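Local coordinates for histidine phosphotransfer protein (Medicago truncatula, PDB 4G78) that probably relays phosphoryl groups through an active histidine, from cytokinin sensor histidine kinases to response regulators in two-component signalling, at residues A[16-21]-A[129-134]; A[5-10]-A[138-143]. All coordinates share one frame; numbering follows the deposited sequence. Where two conformers were deposited one is given.

Contact 1. Residues A[16-21]-A[129-134]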
loop_
_atom_site.group_PDB
_atom_site.type_symbol
_atom_site.label_atom_id
_atom_site.label_comp_id
_atom_site.label_asym_id
_atom_site.label_seq_id
_atom_site.Cartn_x
_atom_site.Cartn_y
_atom_site.Cartn_z
ATOM N N ALA A 16 2.776 -10.213 -10.989
ATOM C CA ALA A 16 2.294 -11.508 -10.532
ATOM C C ALA A 16 2.964 -11.901 -9.199
ATOM O O ALA A 16 2.312 -12.513 -8.350
ATOM C CB ALA A 16 2.536 -12.576 -11.586
ATOM N N ALA A 17 4.244 -11.593 -9.057
ATOM C CA ALA A 17 4.945 -11.905 -7.798
ATOM C C ALA A 17 4.334 -11.123 -6.646
ATOM O O ALA A 17 4.205 -11.648 -5.532
ATOM C CB ALA A 17 6.418 -11.610 -7.942
ATOM N N MET A 18 3.980 -9.867 -6.881
ATOM C CA MET A 18 3.338 -9.062 -5.842
ATOM C C MET A 18 2.046 -9.682 -5.381
ATOM O O MET A 18 1.722 -9.677 -4.181
ATOM C CB MET A 18 3.154 -7.631 -6.287
ATOM C CG MET A 18 4.401 -6.829 -6.425
ATOM S SD MET A 18 4.158 -5.096 -6.805
ATOM C CE MET A 18 3.463 -4.543 -5.235
ATOM N N PHE A 19 1.231 -10.195 -6.314
ATOM C CA PHE A 19 0.029 -10.889 -5.919
ATOM C C PHE A 19 0.359 -12.203 -5.182
ATOM O O PHE A 19 -0.223 -12.494 -4.140
ATOM C CB PHE A 19 -0.861 -11.201 -7.146
ATOM C CG PHE A 19 -1.695 -10.027 -7.563
ATOM C CD1 PHE A 19 -2.948 -9.829 -6.997
ATOM C CD2 PHE A 19 -1.247 -9.107 -8.501
ATOM C CE1 PHE A 19 -3.742 -8.751 -7.370
ATOM C CE2 PHE A 19 -2.031 -7.997 -8.853
ATOM C CZ PHE A 19 -3.262 -7.844 -8.261
ATOM N N GLN A 20 1.305 -12.993 -5.700
ATOM C CA GLN A 20 1.559 -14.306 -5.111
ATOM C C GLN A 20 2.040 -14.171 -3.676
ATOM O O GLN A 20 1.705 -14.985 -2.811
ATOM C CB GLN A 20 2.549 -15.071 -5.994
ATOM C CG GLN A 20 2.649 -16.539 -5.627
ATOM C CD GLN A 20 3.525 -16.833 -4.430
ATOM O OE1 GLN A 20 4.440 -16.062 -4.107
ATOM N NE2 GLN A 20 3.313 -17.979 -3.825
ATOM N N GLN A 21 2.871 -13.148 -3.410
ATOM C CA GLN A 21 3.412 -12.882 -2.083
ATOM C C GLN A 21 2.462 -12.081 -1.196
ATOM O O GLN A 21 2.772 -11.799 -0.048
ATOM C CB GLN A 21 4.791 -12.277 -2.193
ATOM C CG GLN A 21 5.845 -13.292 -2.620
ATOM C CD GLN A 21 6.119 -14.288 -1.508
ATOM O OE1 GLN A 21 6.689 -13.867 -0.474
ATOM N NE2 GLN A 21 5.732 -15.521 -1.648
ATOM N N ASN A 129 7.722 0.598 -2.483
ATOM C CA ASN A 129 8.892 0.370 -3.365
ATOM C C ASN A 129 8.534 -0.603 -4.505
ATOM O O ASN A 129 8.957 -0.366 -5.663
ATOM C CB ASN A 129 10.030 -0.118 -2.579
ATOM C CG ASN A 129 10.609 1.037 -1.730
ATOM O OD1 ASN A 129 10.429 2.228 -1.987
ATOM N ND2 ASN A 129 11.294 0.616 -0.740
ATOM N N ASN A 130 7.788 -1.621 -4.212
ATOM C CA ASN A 130 7.401 -2.596 -5.263
ATOM C C ASN A 130 6.438 -1.935 -6.264
ATOM O O ASN A 130 6.571 -2.190 -7.481
ATOM C CB ASN A 130 6.850 -3.844 -4.656
ATOM C CG ASN A 130 7.913 -4.822 -4.192
ATOM O OD1 ASN A 130 8.686 -5.308 -4.997
ATOM N ND2 ASN A 130 8.026 -5.089 -2.941
ATOM N N LEU A 131 5.486 -1.134 -5.828
ATOM C CA LEU A 131 4.616 -0.438 -6.743
ATOM C C LEU A 131 5.347 0.570 -7.574
ATOM O O LEU A 131 5.089 0.717 -8.775
ATOM C CB LEU A 131 3.459 0.277 -6.016
ATOM C CG LEU A 131 2.369 -0.660 -5.526
ATOM C CD1 LEU A 131 1.385 0.149 -4.676
ATOM C CD2 LEU A 131 1.708 -1.403 -6.684
ATOM N N LYS A 132 6.296 1.315 -6.997
ATOM C CA LYS A 132 7.073 2.271 -7.768
ATOM C C LYS A 132 7.791 1.563 -8.899
ATOM O O LYS A 132 7.942 2.115 -9.998
ATOM C CB LYS A 132 8.039 3.046 -6.855
ATOM C CG LYS A 132 7.363 4.201 -6.112
ATOM C CD LYS A 132 8.369 5.135 -5.415
ATOM C CE LYS A 132 8.176 6.556 -5.934
ATOM N NZ LYS A 132 8.024 7.543 -4.790
ATOM N N TYR A 133 8.289 0.366 -8.665
ATOM C CA TYR A 133 8.937 -0.416 -9.747
ATOM C C TYR A 133 7.958 -0.804 -10.817
ATOM O O TYR A 133 8.239 -0.664 -12.021
ATOM C CB TYR A 133 9.644 -1.601 -9.113
ATOM C CG TYR A 133 10.435 -2.418 -10.114
ATOM C CD1 TYR A 133 11.417 -1.815 -10.924
ATOM C CD2 TYR A 133 10.270 -3.771 -10.258
ATOM C CE1 TYR A 133 12.134 -2.571 -11.832
ATOM C CE2 TYR A 133 11.034 -4.498 -11.152
ATOM C CZ TYR A 133 11.968 -3.874 -11.951
ATOM O OH TYR A 133 12.691 -4.647 -12.823
ATOM N N LEU A 134 6.761 -1.246 -10.427
ATOM C CA LEU A 134 5.693 -1.569 -11.370
ATOM C C LEU A 134 5.461 -0.350 -12.283
ATOM O O LEU A 134 5.393 -0.468 -13.513
ATOM C CB LEU A 134 4.501 -2.047 -10.509
ATOM C CG LEU A 134 3.353 -2.686 -11.310
ATOM C CD1 LEU A 134 3.719 -3.728 -12.204
ATOM C CD2 LEU A 134 2.319 -3.084 -10.303
#
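Within 16-21 Met18 alone reaches segment 129-134, laying its thioether against Asn130 and Leu131. The chain runs straight out from the backbone as far as the sulfur, with chi2 at -175°, and then bends at chi3 (70°). That bend turns the methyl along the partner helix, toward its N-terminal side: Met18 CE lies 3.5 Å from Asn130 CB, and Met18 SD is 3.7 Å from the same CB. Met18 and Asn130 pass each other in opposite directions, and it is the asparagine CB that faces the thioether, while its amide nitrogen bonds back to the carbonyl of Leu126, one turn earlier. The short segments run antiparallel at 154°, with axes 11.3 Å apart, a wide spacing that the long methionine spans. Here the N-terminal helix 6-20 packs on the long C-terminal helix 110-145 of the HPt helical bundle. Leu131 meets Met18 at about a right angle, its CD2 3.9 Å from Met18 CE. A looser approach of Leu134 CD2 to Met18 SD, 4.4 Å, holds for one of two conformers of the leucine and is uncertain. Phe28 of helix 26-32 touches Leu131, and Tyr23 and Leu24 pack on Met18.

Contact 2. Residues A[5-10]-A[138-143]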
loop_
_atom_site.group_PDB
_atom_site.type_symbol
_atom_site.label_atom_id
_atom_site.label_comp_id
_atom_site.label_asym_id
_atom_site.label_seq_id
_atom_site.Cartn_x
_atom_site.Cartn_y
_atom_site.Cartn_z
ATOM N N ASP A 5 8.764 -8.624 -24.974
ATOM C CA ASP A 5 10.057 -8.076 -24.704
ATOM C C ASP A 5 10.365 -8.051 -23.194
ATOM O O ASP A 5 9.550 -8.404 -22.360
ATOM C CB ASP A 5 10.279 -6.700 -25.371
ATOM C CG ASP A 5 9.632 -5.517 -24.718
ATOM O OD1 ASP A 5 9.060 -5.652 -23.624
ATOM O OD2 ASP A 5 9.773 -4.405 -25.319
ATOM N N HIS A 6 11.597 -7.688 -22.881
ATOM C CA HIS A 6 12.056 -7.834 -21.527
ATOM C C HIS A 6 11.283 -6.971 -20.571
ATOM O O HIS A 6 11.074 -7.354 -19.416
ATOM C CB HIS A 6 13.562 -7.597 -21.410
ATOM C CG HIS A 6 14.067 -6.296 -21.752
ATOM N ND1 HIS A 6 14.248 -5.859 -23.044
ATOM C CD2 HIS A 6 14.444 -5.287 -20.958
ATOM C CE1 HIS A 6 14.709 -4.633 -22.976
ATOM N NE2 HIS A 6 14.839 -4.230 -21.715
ATOM N N LEU A 7 10.850 -5.773 -20.974
ATOM C CA LEU A 7 10.083 -4.907 -20.102
ATOM C C LEU A 7 8.694 -5.452 -19.835
ATOM O O LEU A 7 8.186 -5.425 -18.730
ATOM C CB LEU A 7 9.932 -3.494 -20.667
ATOM C CG LEU A 7 11.235 -2.716 -20.850
ATOM C CD1 LEU A 7 10.869 -1.365 -21.405
ATOM C CD2 LEU A 7 12.054 -2.642 -19.591
ATOM N N HIS A 8 8.035 -5.949 -20.908
ATOM C CA HIS A 8 6.746 -6.524 -20.764
ATOM C C HIS A 8 6.754 -7.763 -19.868
ATOM O O HIS A 8 5.887 -7.951 -19.027
ATOM C CB HIS A 8 6.124 -6.871 -22.099
ATOM C CG HIS A 8 5.643 -5.657 -22.912
ATOM N ND1 HIS A 8 6.482 -4.823 -23.517
ATOM C CD2 HIS A 8 4.407 -5.239 -23.144
ATOM C CE1 HIS A 8 5.736 -3.882 -24.165
ATOM N NE2 HIS A 8 4.473 -4.138 -23.954
ATOM N N ARG A 9 7.740 -8.625 -20.075
ATOM C CA ARG A 9 7.879 -9.824 -19.263
ATOM C C ARG A 9 8.156 -9.449 -17.811
ATOM O O ARG A 9 7.574 -10.027 -16.901
ATOM C CB ARG A 9 8.986 -10.741 -19.782
ATOM C CG ARG A 9 8.657 -11.426 -21.095
ATOM C CD ARG A 9 9.731 -12.458 -21.450
ATOM N NE ARG A 9 10.750 -11.866 -22.299
ATOM C CZ ARG A 9 12.001 -11.634 -21.948
ATOM N NH1 ARG A 9 12.436 -11.922 -20.733
ATOM N NH2 ARG A 9 12.808 -11.090 -22.836
ATOM N N LYS A 10 9.042 -8.489 -17.588
ATOM C CA LYS A 10 9.368 -8.106 -16.216
ATOM C C LYS A 10 8.140 -7.534 -15.519
ATOM O O LYS A 10 7.892 -7.818 -14.337
ATOM C CB LYS A 10 10.545 -7.157 -16.158
ATOM C CG LYS A 10 10.959 -6.778 -14.741
ATOM C CD LYS A 10 11.430 -7.854 -13.836
ATOM C CE LYS A 10 12.744 -8.438 -14.238
ATOM N NZ LYS A 10 13.847 -7.480 -14.032
ATOM N N GLN A 138 5.878 0.340 -16.375
ATOM C CA GLN A 138 4.741 0.759 -17.191
ATOM C C GLN A 138 5.075 2.011 -17.960
ATOM O O GLN A 138 4.721 2.155 -19.153
ATOM C CB GLN A 138 3.522 1.102 -16.341
ATOM C CG GLN A 138 2.910 -0.142 -15.821
ATOM C CD GLN A 138 1.712 0.022 -14.940
ATOM O OE1 GLN A 138 1.013 -0.970 -14.636
ATOM N NE2 GLN A 138 1.471 1.183 -14.432
ATOM N N GLN A 139 5.728 2.962 -17.322
ATOM C CA GLN A 139 6.099 4.224 -17.940
ATOM C C GLN A 139 7.099 4.024 -19.099
ATOM O O GLN A 139 7.053 4.675 -20.090
ATOM C CB GLN A 139 6.577 5.217 -16.906
ATOM C CG GLN A 139 5.401 5.658 -15.999
ATOM C CD GLN A 139 4.193 6.169 -16.689
ATOM O OE1 GLN A 139 4.141 6.906 -17.633
ATOM N NE2 GLN A 139 3.184 5.543 -16.062
ATOM N N GLU A 140 8.062 3.095 -18.852
ATOM C CA GLU A 140 9.042 2.819 -19.899
ATOM C C GLU A 140 8.368 2.177 -21.121
ATOM O O GLU A 140 8.730 2.475 -22.261
ATOM C CB GLU A 140 10.155 1.945 -19.365
ATOM C CG GLU A 140 11.043 2.674 -18.389
ATOM C CD GLU A 140 12.089 1.814 -17.744
ATOM O OE1 GLU A 140 12.191 0.630 -18.051
ATOM O OE2 GLU A 140 12.857 2.402 -16.899
ATOM N N ILE A 141 7.419 1.303 -20.902
ATOM C CA ILE A 141 6.652 0.705 -21.992
ATOM C C ILE A 141 5.884 1.773 -22.745
ATOM O O ILE A 141 5.886 1.831 -23.997
ATOM C CB ILE A 141 5.763 -0.404 -21.482
ATOM C CG1 ILE A 141 6.619 -1.609 -21.050
ATOM C CG2 ILE A 141 4.715 -0.812 -22.530
ATOM C CD1 ILE A 141 5.896 -2.664 -20.281
ATOM N N LYS A 142 5.245 2.693 -22.032
ATOM C CA LYS A 142 4.531 3.820 -22.691
ATOM C C LYS A 142 5.486 4.612 -23.550
ATOM O O LYS A 142 5.169 5.031 -24.636
ATOM C CB LYS A 142 3.877 4.673 -21.650
ATOM C CG LYS A 142 2.976 5.771 -22.180
ATOM C CD LYS A 142 1.946 6.189 -21.148
ATOM C CE LYS A 142 2.504 6.890 -19.968
ATOM N NZ LYS A 142 1.542 7.910 -19.351
ATOM N N THR A 143 6.666 4.939 -23.006
ATOM C CA THR A 143 7.652 5.708 -23.728
ATOM C C THR A 143 8.030 4.957 -25.048
ATOM O O THR A 143 8.263 5.608 -26.073
ATOM C CB THR A 143 8.876 5.933 -22.893
ATOM O OG1 THR A 143 8.543 6.672 -21.709
ATOM C CG2 THR A 143 9.971 6.697 -23.653
#
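Ile141 meets both Leu7 and His8, and the apolar part of the contact is built around its branched side chain. Its CG1 arm lies beside the backbone N and the chain stays extended beyond it, which brings CD1 over the His8 imidazole while CG2 takes the other branch. Ile141 CD1 sits 3.9 Å from the centroid of the His8 ring and only 7° off the ring normal, a CH-pi contact centred on the face. The second branch reaches farther along the ring, with Ile141 CG2 3.6 Å from His8 CE1. Leu7 adds its stem, Leu7 CB lying 3.8 Å from Ile141 CG1, at the point where the backbones come nearest.

Of a different kind is the van der Waals contact of a methyl with a carboxylate oxygen: Leu7 crosses Glu140 at about a right angle, and its CD2 is 3.6 Å from Glu140 OE1. The other carboxylate oxygen, Glu140 OE2, forms a salt bridge with Lys136.

The hydrogen bonds stay within each segment. Asp5 is the N-cap of helix 6-20: His8 N donates to Asp5 OD1 over 2.9 Å in a nearly straight bond (171°). His8 ND1 donates to that same Asp5 OD1 at 2.7 Å, approaching from above the carboxylate plane but nearly in the plane of the imidazole. The ring is thus held at its edge by the cap residue while Ile141 packs on a face, which restricts its rotation.

The axes of the short segments approach to 9.7 Å at 149°, an antiparallel helix pair in which the capped start of the N-terminal helix packs near the end of the long C-terminal helix of an HPt helical bundle.

How the contacts relate
Both contacts join helix 6-20 to helix 110-145, with contact 1 nested inside the loop closed by contact 2 and their centres 15 Å apart. Contact 1 is buried, its centre about 10 Å from the centre of the chain, and further helices close round it; contact 2 lies at the surface, about 22 Å out. The chemistry follows: a single thioether among mainly apolar groups inside, against a histidine face, an aliphatic pair and a carboxylate outside. The short segments lie closer together at contact 2, and the buried area rises from 153 to 222 Å². A probable hydrogen bond between Tyr133 OH and Lys10 NZ, 3.3 Å long, connects the two.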